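Local coordinates for resiniferatoxin-binding, phosphotriesterase-related protein (PDB 3K2G) that probably hydrolyses phosphoric ester bonds at a two-zinc site inside a TIM barrel, at residues B[32-37]-B[258-263]; B[175-180]-B[236-241]. All blocks are in the same frame, centred on the assembly; numbering follows the deposited sequence.

Both contacts lie near the centre of a TIM barrel, their centres about 8 Å apart, and they share its parallel sheet, in which strands 234-236 and 258-261 are neighbours. Along the chain contact 2 (175-180 with 236-241) is nested within the loop closed by contact 1 (32-37 with 258-263). Contact 1 brings the first metal-binding histidines to the site; contact 2 adds a carboxylate that bridges the zincs and a histidine for the second one. Two probable hydrogen bonds join the contacts directly: Asp-262 OD1 lies 2.6 Å from His-238 ND1, and Glu-260 N lies 2.9 Å from Leu-236 O. Together the contacts gather ligands from separate strand ends around one two-zinc site.

Contact 1. Residues B[32-37]-B[258-263]; sequences LMHEHL and FLEFDM. With ZN (zinc ion), chain I.
His-34 meets Glu-260 and Asp-262 inside the TIM barrel, where the His-X-His motif of the phosphotriesterase family, following strand 31-32, faces the end of strand 258-261. The tight part lies behind the imidazole. Glu-260 has CG anti to its backbone N (chi1 -171°) and stays extended beyond it, long enough to bring OE1 within 2.8 Å of His-34 ND1. The ring and carboxylate planes stand almost perpendicular, and the hydrogen bond is weak, bent to 125° at the hydrogen. The same OE1 lies 3.3 Å from His-34 CB. Asp-262, being shorter, sets its carboxylate carbon over one face of the ring, toward the rim, while its OD1 is turned to His-238. Histidine suits its position because ND1 can be held by an acid while NE2 binds metal.

On the metal side the two segments no longer touch each other, and coordination takes over. His-34 NE2 is 2.2 Å from the zinc, and His-36 binds the same ion through its own NE2 without touching 258-263. Glu-177 and Asp-304 complete the protein ligands, and water 1 is a further ligand, 2.0 Å from the zinc.

Met-33, a selenomethionine in this crystal, turns its flexible, nonpolar chain to helix 337-352, against Pro-348, Val-351 and Phe-352. Its CB rests 3.3 Å from Glu-260 OE2, a buried oxygen that has no polar partner in the model.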
loop_
_atom_site.group_PDB
_atom_site.type_symbol
_atom_site.label_atom_id
_atom_site.label_comp_id
_atom_site.label_asym_id
_atom_site.label_seq_id
_atom_site.Cartn_x
_atom_site.Cartn_y
_atom_site.Cartn_z
ATOM N N LEU B 32 3.475 -32.679 7.782
ATOM C CA LEU B 32 2.604 -32.001 6.834
ATOM C C LEU B 32 1.230 -32.097 7.501
ATOM O O LEU B 32 0.656 -33.182 7.619
ATOM C CB LEU B 32 2.592 -32.717 5.473
ATOM C CG LEU B 32 3.809 -32.560 4.559
ATOM C CD1 LEU B 32 3.637 -33.435 3.313
ATOM C CD2 LEU B 32 3.950 -31.100 4.155
HETATM N N MSE B 33 0.724 -30.952 7.952
HETATM C CA MSE B 33 -0.553 -30.868 8.647
HETATM C C MSE B 33 -1.817 -31.089 7.828
HETATM O O MSE B 33 -2.890 -31.315 8.393
HETATM C CB MSE B 33 -0.677 -29.504 9.329
HETATM C CG MSE B 33 0.142 -29.354 10.609
HETATM SE SE MSE B 33 -0.340 -30.558 11.992
HETATM C CE MSE B 33 -2.229 -30.186 12.017
ATOM N N HIS B 34 -1.714 -31.036 6.508
ATOM C CA HIS B 34 -2.920 -31.182 5.715
ATOM C C HIS B 34 -2.678 -31.765 4.330
ATOM O O HIS B 34 -2.343 -31.045 3.388
ATOM C CB HIS B 34 -3.588 -29.806 5.619
ATOM C CG HIS B 34 -4.960 -29.828 5.029
ATOM N ND1 HIS B 34 -6.040 -29.247 5.654
ATOM C CD2 HIS B 34 -5.421 -30.316 3.853
ATOM C CE1 HIS B 34 -7.110 -29.373 4.889
ATOM N NE2 HIS B 34 -6.761 -30.017 3.790
ATOM N N GLU B 35 -2.869 -33.073 4.216
ATOM C CA GLU B 35 -2.678 -33.770 2.944
ATOM C C GLU B 35 -3.710 -34.878 2.794
ATOM O O GLU B 35 -4.148 -35.467 3.783
ATOM C CB GLU B 35 -1.294 -34.418 2.884
ATOM C CG GLU B 35 -0.120 -33.501 3.160
ATOM C CD GLU B 35 0.046 -32.414 2.110
ATOM O OE1 GLU B 35 -0.335 -32.641 0.942
ATOM O OE2 GLU B 35 0.573 -31.333 2.456
ATOM N N HIS B 36 -4.105 -35.158 1.556
ATOM C CA HIS B 36 -5.044 -36.241 1.310
ATOM C C HIS B 36 -4.227 -37.316 0.617
ATOM O O HIS B 36 -3.569 -37.045 -0.391
ATOM C CB HIS B 36 -6.186 -35.769 0.417
ATOM C CG HIS B 36 -7.014 -34.692 1.035
ATOM N ND1 HIS B 36 -7.997 -34.952 1.964
ATOM C CD2 HIS B 36 -6.961 -33.346 0.907
ATOM C CE1 HIS B 36 -8.513 -33.812 2.385
ATOM N NE2 HIS B 36 -7.901 -32.824 1.759
ATOM N N LEU B 37 -4.250 -38.528 1.170
ATOM C CA LEU B 37 -3.489 -39.633 0.603
ATOM C C LEU B 37 -4.332 -40.444 -0.368
ATOM O O LEU B 37 -3.811 -41.054 -1.299
ATOM C CB LEU B 37 -2.954 -40.514 1.730
ATOM C CG LEU B 37 -2.113 -39.686 2.709
ATOM C CD1 LEU B 37 -1.511 -40.582 3.774
ATOM C CD2 LEU B 37 -1.020 -38.957 1.942
ATOM N N PHE B 258 -4.829 -21.482 14.694
ATOM C CA PHE B 258 -3.705 -21.716 13.809
ATOM C C PHE B 258 -4.164 -21.247 12.430
ATOM O O PHE B 258 -5.327 -21.409 12.068
ATOM C CB PHE B 258 -3.366 -23.206 13.753
ATOM C CG PHE B 258 -2.584 -23.700 14.935
ATOM C CD1 PHE B 258 -1.199 -23.571 14.971
ATOM C CD2 PHE B 258 -3.229 -24.311 16.007
ATOM C CE1 PHE B 258 -0.464 -24.051 16.061
ATOM C CE2 PHE B 258 -2.504 -24.791 17.099
ATOM C CZ PHE B 258 -1.117 -24.662 17.127
ATOM N N LEU B 259 -3.252 -20.643 11.681
ATOM C CA LEU B 259 -3.554 -20.184 10.330
ATOM C C LEU B 259 -2.827 -21.164 9.425
ATOM O O LEU B 259 -1.599 -21.177 9.360
ATOM C CB LEU B 259 -3.029 -18.764 10.115
ATOM C CG LEU B 259 -3.574 -17.708 11.083
ATOM C CD1 LEU B 259 -3.053 -16.336 10.676
ATOM C CD2 LEU B 259 -5.104 -17.721 11.068
ATOM N N GLU B 260 -3.587 -22.000 8.736
ATOM C CA GLU B 260 -2.969 -23.001 7.887
ATOM C C GLU B 260 -2.829 -22.623 6.420
ATOM O O GLU B 260 -3.816 -22.500 5.696
ATOM C CB GLU B 260 -3.740 -24.318 8.011
ATOM C CG GLU B 260 -3.056 -25.494 7.346
ATOM C CD GLU B 260 -3.742 -26.811 7.665
ATOM O OE1 GLU B 260 -4.790 -27.121 7.056
ATOM O OE2 GLU B 260 -3.233 -27.531 8.544
ATOM N N PHE B 261 -1.588 -22.417 5.993
ATOM C CA PHE B 261 -1.296 -22.112 4.598
ATOM C C PHE B 261 -1.011 -23.475 3.970
ATOM O O PHE B 261 0.130 -23.845 3.713
ATOM C CB PHE B 261 -0.087 -21.179 4.510
ATOM C CG PHE B 261 -0.389 -19.780 4.972
ATOM C CD1 PHE B 261 -0.855 -18.822 4.077
ATOM C CD2 PHE B 261 -0.264 -19.438 6.313
ATOM C CE1 PHE B 261 -1.200 -17.542 4.514
ATOM C CE2 PHE B 261 -0.605 -18.166 6.762
ATOM C CZ PHE B 261 -1.071 -17.214 5.862
ATOM N N ASP B 262 -2.092 -24.221 3.764
ATOM C CA ASP B 262 -2.049 -25.564 3.202
ATOM C C ASP B 262 -2.135 -25.620 1.682
ATOM O O ASP B 262 -2.362 -26.688 1.124
ATOM C CB ASP B 262 -3.195 -26.397 3.789
ATOM C CG ASP B 262 -4.498 -25.614 3.883
ATOM O OD1 ASP B 262 -4.887 -24.965 2.887
ATOM O OD2 ASP B 262 -5.138 -25.654 4.957
HETATM N N MSE B 263 -1.959 -24.490 1.008
HETATM C CA MSE B 263 -2.052 -24.487 -0.450
HETATM C C MSE B 263 -0.734 -24.167 -1.141
HETATM O O MSE B 263 -0.706 -23.773 -2.310
HETATM C CB MSE B 263 -3.147 -23.517 -0.893
HETATM C CG MSE B 263 -4.536 -24.016 -0.516
HETATM SE SE MSE B 263 -5.956 -22.710 -0.467
HETATM C CE MSE B 263 -5.843 -22.079 -2.310
HETATM ZN ZN ZN I . -8.075 -30.689 2.107
HETATM O O HOH W 1 -9.227 -29.347 1.258
#

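Contact 2. Residues B[175-180]-B[236-241]; sequences IGEIGV and LCHMNP. With ZN (zinc ion), chain J; ZN (zinc ion), chain I.
Glu-177 and His-238 face each other from backbones that make no hydrogen bond with one another: strand 206-208 lies between strands 175-178 and 234-236, and the nearest CA atoms, those of Glu-177 and Cys-237, are 7.8 Å apart. Metal coordination spans the gap. Glu-177 leaves its strand with CG anti to the backbone N (chi1 157°) and then bends at chi2, carrying the carboxylate in between the two zincs. Its OE1 binds the chain J zinc at 2.4 Å and its OE2 the chain I zinc at 2.2 Å. A carboxylate suits this place because its two oxygens can each hold a different cation while its negative charge probably offsets some of theirs.

His-238 meets the same chain J zinc through NE2, at 2.3 Å, and that atom stays 3.7 Å from Glu-177 OE1, two ligands side by side on one metal. Positive backbone angles at His-238 (phi 58°, psi 52°) turn the chain sharply just beyond strand 234-236. The CB of Cys-237 lies 3.7 Å from the plane of the His-238 ring, over its centre, where a small side chain can sit close against the face. On the ring's other nitrogen, the bond to the second-shell acid Asp-262, with the zinc at NE2, helps fix the ring's rotation and would probably strengthen NE2 as a donor.

His-209 also binds the chain J zinc, together with waters 1 and 2. Water 1 sits 2.1 Å from that zinc and is shared with its neighbour. A bridging carboxylate beside a bridging water is the binuclear site of the phosphotriesterase family in the form where a glutamate takes the place held by a carboxylated lysine in the classical phosphotriesterase.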
loop_
_atom_site.group_PDB
_atom_site.type_symbol
_atom_site.label_atom_id
_atom_site.label_comp_id
_atom_site.label_asym_id
_atom_site.label_seq_id
_atom_site.Cartn_x
_atom_site.Cartn_y
_atom_site.Cartn_z
ATOM N N ILE B 175 -9.978 -33.899 14.771
ATOM C CA ILE B 175 -11.375 -33.801 14.398
ATOM C C ILE B 175 -11.443 -32.980 13.137
ATOM O O ILE B 175 -11.382 -31.750 13.207
ATOM C CB ILE B 175 -12.202 -33.056 15.464
ATOM C CG1 ILE B 175 -12.163 -33.827 16.782
ATOM C CG2 ILE B 175 -13.622 -32.842 14.958
ATOM C CD1 ILE B 175 -13.067 -33.272 17.863
ATOM N N GLY B 176 -11.548 -33.591 11.967
ATOM C CA GLY B 176 -11.627 -32.659 10.873
ATOM C C GLY B 176 -11.355 -32.639 9.391
ATOM O O GLY B 176 -11.061 -33.608 8.697
ATOM N N GLU B 177 -11.510 -31.384 8.983
ATOM C CA GLU B 177 -11.475 -30.822 7.660
ATOM C C GLU B 177 -13.000 -30.737 7.665
ATOM O O GLU B 177 -13.684 -31.400 6.886
ATOM C CB GLU B 177 -10.983 -31.795 6.587
ATOM C CG GLU B 177 -11.446 -31.434 5.156
ATOM C CD GLU B 177 -10.451 -30.614 4.337
ATOM O OE1 GLU B 177 -10.566 -29.368 4.304
ATOM O OE2 GLU B 177 -9.556 -31.228 3.718
ATOM N N ILE B 178 -13.530 -29.978 8.626
ATOM C CA ILE B 178 -14.972 -29.809 8.732
ATOM C C ILE B 178 -15.379 -28.800 7.672
ATOM O O ILE B 178 -14.818 -27.710 7.601
ATOM C CB ILE B 178 -15.411 -29.282 10.116
ATOM C CG1 ILE B 178 -14.885 -30.187 11.236
ATOM C CG2 ILE B 178 -16.936 -29.225 10.177
ATOM C CD1 ILE B 178 -15.384 -31.628 11.175
ATOM N N GLY B 179 -16.359 -29.168 6.855
ATOM C CA GLY B 179 -16.788 -28.289 5.785
ATOM C C GLY B 179 -17.627 -27.062 6.094
ATOM O O GLY B 179 -18.670 -27.136 6.744
ATOM N N VAL B 180 -17.145 -25.917 5.624
ATOM C CA VAL B 180 -17.842 -24.650 5.762
ATOM C C VAL B 180 -17.723 -23.978 4.390
ATOM O O VAL B 180 -16.626 -23.627 3.958
ATOM C CB VAL B 180 -17.200 -23.741 6.831
ATOM C CG1 VAL B 180 -17.962 -22.426 6.918
ATOM C CG2 VAL B 180 -17.205 -24.445 8.187
ATOM N N LEU B 236 -7.498 -23.206 11.170
ATOM C CA LEU B 236 -8.278 -22.631 10.082
ATOM C C LEU B 236 -7.555 -22.940 8.777
ATOM O O LEU B 236 -6.458 -22.429 8.539
ATOM C CB LEU B 236 -8.395 -21.114 10.251
ATOM C CG LEU B 236 -9.124 -20.625 11.503
ATOM C CD1 LEU B 236 -8.979 -19.116 11.615
ATOM C CD2 LEU B 236 -10.590 -21.017 11.437
ATOM N N CYS B 237 -8.173 -23.771 7.940
ATOM C CA CYS B 237 -7.584 -24.182 6.661
ATOM C C CYS B 237 -7.718 -23.189 5.521
ATOM O O CYS B 237 -8.587 -22.318 5.525
ATOM C CB CYS B 237 -8.208 -25.496 6.183
ATOM S SG CYS B 237 -8.020 -26.908 7.301
ATOM N N HIS B 238 -6.840 -23.348 4.536
ATOM C CA HIS B 238 -6.865 -22.534 3.324
ATOM C C HIS B 238 -6.740 -21.031 3.529
ATOM O O HIS B 238 -7.539 -20.245 3.018
ATOM C CB HIS B 238 -8.141 -22.864 2.551
ATOM C CG HIS B 238 -8.430 -24.333 2.492
ATOM N ND1 HIS B 238 -7.442 -25.272 2.278
ATOM C CD2 HIS B 238 -9.586 -25.026 2.631
ATOM C CE1 HIS B 238 -7.978 -26.481 2.288
ATOM N NE2 HIS B 238 -9.277 -26.359 2.501
HETATM N N MSE B 239 -5.711 -20.630 4.259
HETATM C CA MSE B 239 -5.490 -19.213 4.509
HETATM C C MSE B 239 -4.810 -18.505 3.340
HETATM O O MSE B 239 -4.915 -17.289 3.206
HETATM C CB MSE B 239 -4.654 -19.042 5.771
HETATM C CG MSE B 239 -5.385 -19.501 7.033
HETATM SE SE MSE B 239 -7.114 -18.648 7.260
HETATM C CE MSE B 239 -6.483 -16.823 7.416
ATOM N N ASN B 240 -4.128 -19.273 2.491
ATOM C CA ASN B 240 -3.401 -18.726 1.343
ATOM C C ASN B 240 -4.084 -17.600 0.564
ATOM O O ASN B 240 -3.477 -16.562 0.327
ATOM C CB ASN B 240 -3.032 -19.843 0.359
ATOM C CG ASN B 240 -2.136 -20.897 0.977
ATOM O OD1 ASN B 240 -0.984 -21.074 0.568
ATOM N ND2 ASN B 240 -2.659 -21.605 1.966
ATOM N N PRO B 241 -5.347 -17.792 0.150
ATOM C CA PRO B 241 -6.070 -16.767 -0.612
ATOM C C PRO B 241 -6.299 -15.419 0.065
ATOM O O PRO B 241 -6.582 -14.434 -0.616
ATOM C CB PRO B 241 -7.393 -17.456 -0.957
ATOM C CG PRO B 241 -7.025 -18.919 -0.981
ATOM C CD PRO B 241 -6.148 -19.028 0.238
HETATM ZN ZN ZN J . -10.676 -28.168 2.275
HETATM ZN ZN ZN I . -8.075 -30.689 2.107
HETATM O O HOH W 1 -9.227 -29.347 1.258
HETATM O O HOH W 2 -10.699 -27.699 -0.087
#